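Cellulase (Uncultured bacterium, PDB 3WX5) probably hydrolyses internal beta-1,4-glucosidic bonds of cellulose, as a family 12 endoglucanase with a concanavalin-like beta-sandwich fold. Local coordinates at residues G155-W169 and W172-T186. Numbering follows the deposited sequence.
Sequences GGNRVATVSLAGATW and WFADWDWNYIAYRRT
Two consecutive beta hairpins sharing strand 167-175 form an antiparallel part of a larger mixed sheet in the glycoside hydrolase family 12 beta-sandwich, and R158 meets W172 across it as a non-hydrogen-bonded pair. It illustrates how aliphatic stems of arginines pave tryptophan faces. R158 CB sits over the centre of the W172 six-membered ring, 4.0 Å from its centroid, while the chain bends at chi2 (82°) and NE donates to A160 O. G156 O lies at the W172 ring edge, in plane, and W172 NE1 hydrogen-bonds E170 OE1. Were this tryptophan an alanine, the R158 stem would probably lose its aromatic floor and a gap would open beside G156. Next along the strands, N157 and F173 exchange two backbone bonds, and a water donates to both N157 OD1 and F173 O. G155 N donates to Y180 OH. The theme recurs at W169, where R185, extended from CG to NE, lays CG over one face; its guanidinium stands 77° from the ring plane, with A167 CB over one guanidinium face, while NH1 bonds to T187 O. In the W169 ring plane, NE1 donates to L164 O (2.9 Å), which A167 N reaches from the opposite face of the carbonyl plane.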
ATOM      1  N   GLY A 155      -3.086   9.507  -9.418  1.00 10.79           N
ATOM      2  CA  GLY A 155      -3.464  10.914  -9.204  1.00 10.81           C
ATOM      3  C   GLY A 155      -2.426  11.882  -9.732  1.00 12.13           C
ATOM      4  O   GLY A 155      -1.257  11.531  -9.901  1.00 12.68           O
ATOM      5  N   GLY A 156      -2.846  13.114  -9.986  1.00 12.03           N
ATOM      6  CA  GLY A 156      -1.884  14.191 -10.249  1.00 13.68           C
ATOM      7  C   GLY A 156      -1.347  14.170 -11.668  1.00 15.78           C
ATOM      8  O   GLY A 156      -2.061  13.812 -12.604  1.00 15.85           O
ATOM      9  N   ASN A 157      -0.071  14.523 -11.813  1.00 15.14           N
ATOM     10  CA  ASN A 157       0.557  14.681 -13.114  1.00 16.23           C
ATOM     11  C   ASN A 157       1.844  13.872 -13.138  1.00 15.96           C
ATOM     12  O   ASN A 157       2.552  13.775 -12.126  1.00 14.58           O
ATOM     13  CB  ASN A 157       0.944  16.141 -13.357  1.00 16.86           C
ATOM     14  CG  ASN A 157      -0.234  17.067 -13.314  1.00 21.43           C
ATOM     15  OD1 ASN A 157      -0.301  17.961 -12.465  1.00 23.17           O
ATOM     16  ND2 ASN A 157      -1.134  16.915 -14.275  1.00 14.30           N
ATOM     17  N   ARG A 158       2.181  13.382 -14.321  1.00 16.06           N
ATOM     18  CA  ARG A 158       3.467  12.716 -14.550  1.00 17.54           C
ATOM     19  C   ARG A 158       4.570  13.765 -14.535  1.00 17.90           C
ATOM     20  O   ARG A 158       4.528  14.719 -15.321  1.00 19.42           O
ATOM     21  CB  ARG A 158       3.434  12.023 -15.918  1.00 18.31           C
ATOM     22  CG  ARG A 158       4.803  11.581 -16.435  1.00 21.14           C
ATOM     23  CD  ARG A 158       5.192  10.265 -15.808  1.00 22.27           C
ATOM     24  NE  ARG A 158       6.394   9.655 -16.402  1.00 21.27           N
ATOM     25  CZ  ARG A 158       6.370   8.795 -17.420  1.00 21.13           C
ATOM     26  NH1 ARG A 158       5.231   8.547 -18.059  1.00 23.00           N
ATOM     27  NH2 ARG A 158       7.492   8.206 -17.820  1.00 19.23           N
ATOM     28  N   VAL A 159       5.574  13.583 -13.679  1.00 14.12           N
ATOM     29  CA  VAL A 159       6.630  14.575 -13.555  1.00 14.67           C
ATOM     30  C   VAL A 159       8.018  14.107 -13.968  1.00 16.98           C
ATOM     31  O   VAL A 159       8.908  14.940 -14.165  1.00 16.53           O
ATOM     32  CB  VAL A 159       6.693  15.200 -12.141  1.00 15.63           C
ATOM     33  CG1 VAL A 159       5.442  16.011 -11.875  1.00 15.77           C
ATOM     34  CG2 VAL A 159       6.915  14.116 -11.061  1.00 13.99           C
ATOM     35  N   ALA A 160       8.234  12.790 -14.026  1.00 13.89           N
ATOM     36  CA  ALA A 160       9.589  12.257 -14.280  1.00 15.97           C
ATOM     37  C   ALA A 160       9.561  10.763 -14.567  1.00 17.18           C
ATOM     38  O   ALA A 160       8.531  10.116 -14.446  1.00 15.22           O
ATOM     39  CB  ALA A 160      10.529  12.535 -13.096  1.00 15.29           C
ATOM     40  N   THR A 161      10.714  10.247 -14.981  1.00 17.84           N
ATOM     41  CA  THR A 161      10.972   8.819 -15.084  1.00 17.98           C
ATOM     42  C   THR A 161      12.306   8.596 -14.362  1.00 18.86           C
ATOM     43  O   THR A 161      13.193   9.469 -14.379  1.00 17.70           O
ATOM     44  CB  THR A 161      11.113   8.422 -16.565  1.00 21.24           C
ATOM     45  OG1 THR A 161       9.953   8.865 -17.283  1.00 22.82           O
ATOM     46  CG2 THR A 161      11.253   6.901 -16.719  1.00 22.36           C
ATOM     47  N   VAL A 162      12.397   7.519 -13.589  1.00 15.39           N
ATOM     48  CA  VAL A 162      13.531   7.375 -12.671  1.00 14.16           C
ATOM     49  C   VAL A 162      13.958   5.897 -12.539  1.00 13.81           C
ATOM     50  O   VAL A 162      13.107   5.014 -12.574  1.00 11.93           O
ATOM     51  CB  VAL A 162      13.173   8.013 -11.285  1.00 13.24           C
ATOM     52  CG1 VAL A 162      12.007   7.246 -10.622  1.00 15.86           C
ATOM     53  CG2 VAL A 162      14.377   8.100 -10.376  1.00 16.76           C
ATOM     54  N   SER A 163      15.273   5.642 -12.462  1.00 12.61           N
ATOM     55  CA  SER A 163      15.799   4.302 -12.106  1.00 11.92           C
ATOM     56  C   SER A 163      15.955   4.225 -10.590  1.00 12.52           C
ATOM     57  O   SER A 163      16.699   5.030 -10.001  1.00 10.58           O
ATOM     58  CB  SER A 163      17.159   4.049 -12.748  1.00 14.26           C
ATOM     59  OG  SER A 163      17.622   2.735 -12.403  1.00 22.82           O
ATOM     60  N   LEU A 164      15.211   3.311  -9.972  1.00 11.35           N
ATOM     61  CA  LEU A 164      15.265   3.109  -8.505  1.00 10.42           C
ATOM     62  C   LEU A 164      15.086   1.644  -8.198  1.00 12.17           C
ATOM     63  O   LEU A 164      14.302   0.964  -8.854  1.00 11.44           O
ATOM     64  CB  LEU A 164      14.138   3.886  -7.813  1.00 10.90           C
ATOM     65  CG  LEU A 164      14.179   5.423  -7.843  1.00 12.32           C
ATOM     66  CD1 LEU A 164      12.827   5.986  -7.306  1.00 10.22           C
ATOM     67  CD2 LEU A 164      15.393   5.944  -7.024  1.00 13.16           C
ATOM     68  N   ALA A 165      15.873   1.148  -7.250  1.00 12.27           N
ATOM     69  CA  ALA A 165      15.616  -0.155  -6.612  1.00 12.41           C
ATOM     70  C   ALA A 165      15.695  -1.297  -7.614  1.00 13.65           C
ATOM     71  O   ALA A 165      15.051  -2.331  -7.430  1.00 13.53           O
ATOM     72  CB  ALA A 165      14.229  -0.164  -5.906  1.00 10.32           C
ATOM     73  N   GLY A 166      16.394  -1.070  -8.726  1.00 12.46           N
ATOM     74  CA  GLY A 166      16.658  -2.161  -9.657  1.00 13.95           C
ATOM     75  C   GLY A 166      15.694  -2.182 -10.830  1.00 13.07           C
ATOM     76  O   GLY A 166      15.645  -3.156 -11.572  1.00 12.75           O
ATOM     77  N   ALA A 167      14.886  -1.129 -10.964  1.00 12.61           N
ATOM     78  CA  ALA A 167      13.911  -1.035 -12.048  1.00 13.18           C
ATOM     79  C   ALA A 167      13.666   0.417 -12.392  1.00 13.07           C
ATOM     80  O   ALA A 167      14.334   1.294 -11.851  1.00 10.63           O
ATOM     81  CB  ALA A 167      12.598  -1.729 -11.649  1.00 13.70           C
ATOM     82  N   THR A 168      12.792   0.640 -13.380  1.00 11.93           N
ATOM     83  CA  THR A 168      12.470   1.956 -13.903  1.00 12.61           C
ATOM     84  C   THR A 168      11.008   2.282 -13.582  1.00  9.31           C
ATOM     85  O   THR A 168      10.142   1.392 -13.677  1.00 10.81           O
ATOM     86  CB  THR A 168      12.707   1.947 -15.461  1.00 10.40           C
ATOM     87  OG1 THR A 168      14.126   1.801 -15.657  1.00 22.52           O
ATOM     88  CG2 THR A 168      12.309   3.261 -16.067  1.00 23.56           C
ATOM     89  N   TRP A 169      10.743   3.551 -13.252  1.00  9.93           N
ATOM     90  CA  TRP A 169       9.426   4.012 -12.775  1.00  8.75           C
ATOM     91  C   TRP A 169       9.052   5.373 -13.352  1.00  8.95           C
ATOM     92  O   TRP A 169       9.867   6.279 -13.410  1.00 12.94           O
ATOM     93  CB  TRP A 169       9.412   4.113 -11.231  1.00  8.69           C
ATOM     94  CG  TRP A 169      10.078   2.907 -10.548  1.00  9.08           C
ATOM     95  CD1 TRP A 169      11.430   2.712 -10.362  1.00  8.53           C
ATOM     96  CD2 TRP A 169       9.428   1.731 -10.023  1.00  7.78           C
ATOM     97  NE1 TRP A 169      11.653   1.451  -9.829  1.00  7.95           N
ATOM     98  CE2 TRP A 169      10.447   0.842  -9.595  1.00 10.17           C
ATOM     99  CE3 TRP A 169       8.087   1.347  -9.861  1.00  7.86           C
ATOM    100  CZ2 TRP A 169      10.163  -0.375  -8.958  1.00 12.64           C
ATOM    101  CZ3 TRP A 169       7.813   0.102  -9.299  1.00  9.34           C
ATOM    102  CH2 TRP A 169       8.857  -0.749  -8.862  1.00 10.42           C
ATOM    103  N   TRP A 172       4.678  10.217 -10.494  1.00 11.14           N
ATOM    104  CA  TRP A 172       3.443  11.038 -10.534  1.00  9.48           C
ATOM    105  C   TRP A 172       3.305  11.795  -9.243  1.00 11.45           C
ATOM    106  O   TRP A 172       3.650  11.257  -8.183  1.00  9.65           O
ATOM    107  CB  TRP A 172       2.220  10.133 -10.679  1.00  9.20           C
ATOM    108  CG  TRP A 172       2.179   9.428 -11.996  1.00  9.49           C
ATOM    109  CD1 TRP A 172       2.983   8.395 -12.422  1.00 10.11           C
ATOM    110  CD2 TRP A 172       1.322   9.749 -13.080  1.00 14.39           C
ATOM    111  NE1 TRP A 172       2.664   8.052 -13.730  1.00 13.70           N
ATOM    112  CE2 TRP A 172       1.630   8.862 -14.142  1.00 13.16           C
ATOM    113  CE3 TRP A 172       0.250  10.650 -13.230  1.00 17.13           C
ATOM    114  CZ2 TRP A 172       0.927   8.882 -15.357  1.00 18.14           C
ATOM    115  CZ3 TRP A 172      -0.416  10.697 -14.441  1.00 19.90           C
ATOM    116  CH2 TRP A 172      -0.088   9.807 -15.488  1.00 18.36           C
ATOM    117  N   PHE A 173       2.818  13.039  -9.310  1.00  9.22           N
ATOM    118  CA  PHE A 173       2.730  13.874  -8.111  1.00  9.82           C
ATOM    119  C   PHE A 173       1.383  14.596  -8.083  1.00 12.11           C
ATOM    120  O   PHE A 173       0.982  15.178  -9.091  1.00 11.19           O
ATOM    121  CB  PHE A 173       3.856  14.929  -8.092  1.00  9.73           C
ATOM    122  CG  PHE A 173       3.754  15.899  -6.937  1.00 10.52           C
ATOM    123  CD1 PHE A 173       3.816  15.438  -5.634  1.00 13.40           C
ATOM    124  CD2 PHE A 173       3.450  17.235  -7.159  1.00 15.56           C
ATOM    125  CE1 PHE A 173       3.672  16.302  -4.561  1.00 15.59           C
ATOM    126  CE2 PHE A 173       3.308  18.109  -6.095  1.00 16.79           C
ATOM    127  CZ  PHE A 173       3.394  17.629  -4.791  1.00 15.44           C
ATOM    128  N   ALA A 174       0.686  14.565  -6.944  1.00  9.45           N
ATOM    129  CA  ALA A 174      -0.427  15.492  -6.746  1.00 10.95           C
ATOM    130  C   ALA A 174      -0.249  16.260  -5.456  1.00 13.28           C
ATOM    131  O   ALA A 174      -0.006  15.671  -4.406  1.00 12.93           O
ATOM    132  CB  ALA A 174      -1.776  14.738  -6.707  1.00 10.82           C
ATOM    133  N   ASP A 175      -0.658  17.520  -5.495  1.00 14.16           N
ATOM    134  CA  ASP A 175      -0.642  18.355  -4.314  1.00 15.75           C
ATOM    135  C   ASP A 175      -2.066  18.443  -3.721  1.00 15.89           C
ATOM    136  O   ASP A 175      -2.872  19.289  -4.122  1.00 13.71           O
ATOM    137  CB  ASP A 175      -0.094  19.735  -4.708  1.00 16.95           C
ATOM    138  CG  ASP A 175      -0.048  20.688  -3.545  1.00 21.64           C
ATOM    139  OD1 ASP A 175      -0.231  20.240  -2.391  1.00 17.82           O
ATOM    140  OD2 ASP A 175       0.157  21.889  -3.799  1.00 26.87           O
ATOM    141  N   TRP A 176      -2.352  17.569  -2.753  1.00 13.49           N
ATOM    142  CA  TRP A 176      -3.673  17.480  -2.160  1.00 12.61           C
ATOM    143  C   TRP A 176      -3.570  17.926  -0.696  1.00 11.37           C
ATOM    144  O   TRP A 176      -2.708  18.721  -0.362  1.00 13.33           O
ATOM    145  CB  TRP A 176      -4.192  16.034  -2.256  1.00 10.68           C
ATOM    146  CG  TRP A 176      -4.479  15.533  -3.678  1.00 12.00           C
ATOM    147  CD1 TRP A 176      -4.762  16.282  -4.786  1.00 12.96           C
ATOM    148  CD2 TRP A 176      -4.539  14.164  -4.095  1.00 12.60           C
ATOM    149  NE1 TRP A 176      -4.950  15.456  -5.883  1.00 12.25           N
ATOM    150  CE2 TRP A 176      -4.795  14.155  -5.485  1.00 14.27           C
ATOM    151  CE3 TRP A 176      -4.274  12.955  -3.454  1.00  9.67           C
ATOM    152  CZ2 TRP A 176      -4.960  12.973  -6.202  1.00 15.15           C
ATOM    153  CZ3 TRP A 176      -4.387  11.778  -4.173  1.00 17.64           C
ATOM    154  CH2 TRP A 176      -4.714  11.798  -5.541  1.00 16.65           C
ATOM    155  N   ASP A 177      -4.482  17.488   0.162  1.00 11.22           N
ATOM    156  CA  ASP A 177      -4.307  17.778   1.605  1.00 12.48           C
ATOM    157  C   ASP A 177      -3.011  17.168   2.136  1.00 14.35           C
ATOM    158  O   ASP A 177      -2.485  17.589   3.191  1.00 12.80           O
ATOM    159  CB  ASP A 177      -5.491  17.261   2.452  1.00 12.36           C
ATOM    160  CG  ASP A 177      -6.672  18.234   2.468  1.00 18.39           C
ATOM    161  OD1 ASP A 177      -6.515  19.365   1.973  1.00 21.77           O
ATOM    162  OD2 ASP A 177      -7.765  17.859   2.955  1.00 21.38           O
ATOM    163  N   TRP A 178      -2.595  16.092   1.484  1.00 12.00           N
ATOM    164  CA  TRP A 178      -1.265  15.514   1.667  1.00 12.58           C
ATOM    165  C   TRP A 178      -0.575  15.489   0.312  1.00 13.15           C
ATOM    166  O   TRP A 178      -1.217  15.688  -0.704  1.00 11.16           O
ATOM    167  CB  TRP A 178      -1.400  14.083   2.227  1.00 13.77           C
ATOM    168  CG  TRP A 178      -2.135  13.106   1.293  1.00 13.64           C
ATOM    169  CD1 TRP A 178      -1.573  12.124   0.543  1.00 13.35           C
ATOM    170  CD2 TRP A 178      -3.560  12.985   1.104  1.00 15.64           C
ATOM    171  NE1 TRP A 178      -2.555  11.417  -0.155  1.00 11.02           N
ATOM    172  CE2 TRP A 178      -3.776  11.956   0.155  1.00 11.84           C
ATOM    173  CE3 TRP A 178      -4.675  13.651   1.650  1.00 16.01           C
ATOM    174  CZ2 TRP A 178      -5.056  11.567  -0.249  1.00 14.89           C
ATOM    175  CZ3 TRP A 178      -5.942  13.303   1.206  1.00 19.97           C
ATOM    176  CH2 TRP A 178      -6.126  12.254   0.283  1.00 18.04           C
ATOM    177  N   ASN A 179       0.745  15.303   0.291  1.00 12.41           N
ATOM    178  CA  ASN A 179       1.431  15.164  -0.984  1.00 12.30           C
ATOM    179  C   ASN A 179       1.305  13.716  -1.420  1.00 12.81           C
ATOM    180  O   ASN A 179       1.637  12.801  -0.666  1.00 12.83           O
ATOM    181  CB  ASN A 179       2.928  15.496  -0.847  1.00 12.32           C
ATOM    182  CG  ASN A 179       3.217  16.990  -0.710  1.00 13.43           C
ATOM    183  OD1 ASN A 179       4.351  17.379  -0.361  1.00 15.36           O
ATOM    184  ND2 ASN A 179       2.244  17.836  -1.059  1.00  8.36           N
ATOM    185  N   TYR A 180       0.882  13.509  -2.667  1.00 12.27           N
ATOM    186  CA  TYR A 180       0.716  12.164  -3.216  1.00 11.75           C
ATOM    187  C   TYR A 180       1.814  11.927  -4.231  1.00 12.72           C
ATOM    188  O   TYR A 180       1.967  12.709  -5.175  1.00 11.07           O
ATOM    189  CB  TYR A 180      -0.630  12.074  -3.918  1.00 11.69           C
ATOM    190  CG  TYR A 180      -0.853  10.842  -4.780  1.00 13.16           C
ATOM    191  CD1 TYR A 180      -1.514   9.730  -4.270  1.00 13.20           C
ATOM    192  CD2 TYR A 180      -0.594  10.880  -6.150  1.00 10.86           C
ATOM    193  CE1 TYR A 180      -1.803   8.604  -5.072  1.00 11.80           C
ATOM    194  CE2 TYR A 180      -0.881   9.748  -6.990  1.00  9.20           C
ATOM    195  CZ  TYR A 180      -1.508   8.636  -6.439  1.00 13.74           C
ATOM    196  OH  TYR A 180      -1.895   7.586  -7.252  1.00 14.17           O
ATOM    197  N   ILE A 181       2.622  10.901  -4.007  1.00 12.20           N
ATOM    198  CA  ILE A 181       3.656  10.536  -4.971  1.00 12.30           C
ATOM    199  C   ILE A 181       3.456   9.087  -5.385  1.00 12.28           C
ATOM    200  O   ILE A 181       3.330   8.211  -4.537  1.00 12.17           O
ATOM    201  CB  ILE A 181       5.100  10.656  -4.398  1.00 11.40           C
ATOM    202  CG1 ILE A 181       5.271  11.937  -3.550  1.00 10.83           C
ATOM    203  CG2 ILE A 181       6.089  10.687  -5.567  1.00 10.97           C
ATOM    204  CD1 ILE A 181       5.135  11.705  -2.032  1.00 10.42           C
ATOM    205  N   ALA A 182       3.341   8.836  -6.687  1.00 10.86           N
ATOM    206  CA  ALA A 182       3.170   7.443  -7.127  1.00 12.48           C
ATOM    207  C   ALA A 182       4.305   7.060  -8.068  1.00 11.60           C
ATOM    208  O   ALA A 182       4.617   7.799  -9.019  1.00 12.14           O
ATOM    209  CB  ALA A 182       1.839   7.270  -7.815  1.00 12.98           C
ATOM    210  N   TYR A 183       4.875   5.884  -7.844  1.00 11.23           N
ATOM    211  CA  TYR A 183       5.880   5.353  -8.767  1.00 11.25           C
ATOM    212  C   TYR A 183       5.239   4.199  -9.498  1.00 10.50           C
ATOM    213  O   TYR A 183       4.949   3.183  -8.891  1.00 12.20           O
ATOM    214  CB  TYR A 183       7.122   4.858  -8.009  1.00 10.57           C
ATOM    215  CG  TYR A 183       7.846   5.995  -7.302  1.00 10.34           C
ATOM    216  CD1 TYR A 183       7.429   6.429  -6.040  1.00  9.60           C
ATOM    217  CD2 TYR A 183       8.889   6.687  -7.933  1.00 10.84           C
ATOM    218  CE1 TYR A 183       8.061   7.515  -5.401  1.00 10.06           C
ATOM    219  CE2 TYR A 183       9.543   7.762  -7.293  1.00 12.78           C
ATOM    220  CZ  TYR A 183       9.122   8.161  -6.029  1.00 15.51           C
ATOM    221  OH  TYR A 183       9.661   9.286  -5.429  1.00 12.12           O
ATOM    222  N   ARG A 184       5.050   4.340 -10.806  1.00  9.86           N
ATOM    223  CA  ARG A 184       4.417   3.280 -11.570  1.00 10.81           C
ATOM    224  C   ARG A 184       5.506   2.559 -12.353  1.00 11.68           C
ATOM    225  O   ARG A 184       6.136   3.164 -13.225  1.00 11.69           O
ATOM    226  CB  ARG A 184       3.382   3.872 -12.545  1.00 12.06           C
ATOM    227  CG  ARG A 184       2.569   2.800 -13.269  1.00 13.23           C
ATOM    228  CD  ARG A 184       1.661   3.388 -14.373  1.00 15.98           C
ATOM    229  NE  ARG A 184       0.550   2.471 -14.584  1.00 23.78           N
ATOM    230  CZ  ARG A 184      -0.683   2.845 -14.929  1.00 23.87           C
ATOM    231  NH1 ARG A 184      -0.932   4.122 -15.229  1.00 14.33           N
ATOM    232  NH2 ARG A 184      -1.660   1.939 -14.970  1.00 14.66           N
ATOM    233  N   ARG A 185       5.627   1.247 -12.170  1.00 11.33           N
ATOM    234  CA  ARG A 185       6.737   0.517 -12.824  1.00 10.65           C
ATOM    235  C   ARG A 185       6.517   0.608 -14.336  1.00 10.84           C
ATOM    236  O   ARG A 185       5.365   0.598 -14.785  1.00 13.13           O
ATOM    237  CB  ARG A 185       6.741  -0.953 -12.399  1.00 11.05           C
ATOM    238  CG  ARG A 185       8.133  -1.586 -12.467  1.00 10.41           C
ATOM    239  CD  ARG A 185       8.070  -3.016 -11.925  1.00  8.52           C
ATOM    240  NE  ARG A 185       9.394  -3.633 -11.789  1.00 10.98           N
ATOM    241  CZ  ARG A 185      10.092  -4.146 -12.794  1.00 16.96           C
ATOM    242  NH1 ARG A 185       9.595  -4.139 -14.038  1.00  9.67           N
ATOM    243  NH2 ARG A 185      11.248  -4.763 -12.532  1.00 15.09           N
ATOM    244  N   THR A 186       7.591   0.771 -15.104  1.00 10.29           N
ATOM    245  CA  THR A 186       7.451   0.971 -16.563  1.00 14.12           C
ATOM    246  C   THR A 186       6.970  -0.306 -17.247  1.00 15.53           C
ATOM    247  O   THR A 186       6.396  -0.255 -18.347  1.00 15.51           O
ATOM    248  CB  THR A 186       8.766   1.457 -17.229  1.00 14.71           C
ATOM    249  OG1 THR A 186       9.809   0.537 -16.935  1.00 18.91           O
ATOM    250  CG2 THR A 186       9.185   2.834 -16.685  1.00 17.36           C
TER
HETATM  251  O   HOH W   1       1.331  17.706 -10.032  1.00 20.12           O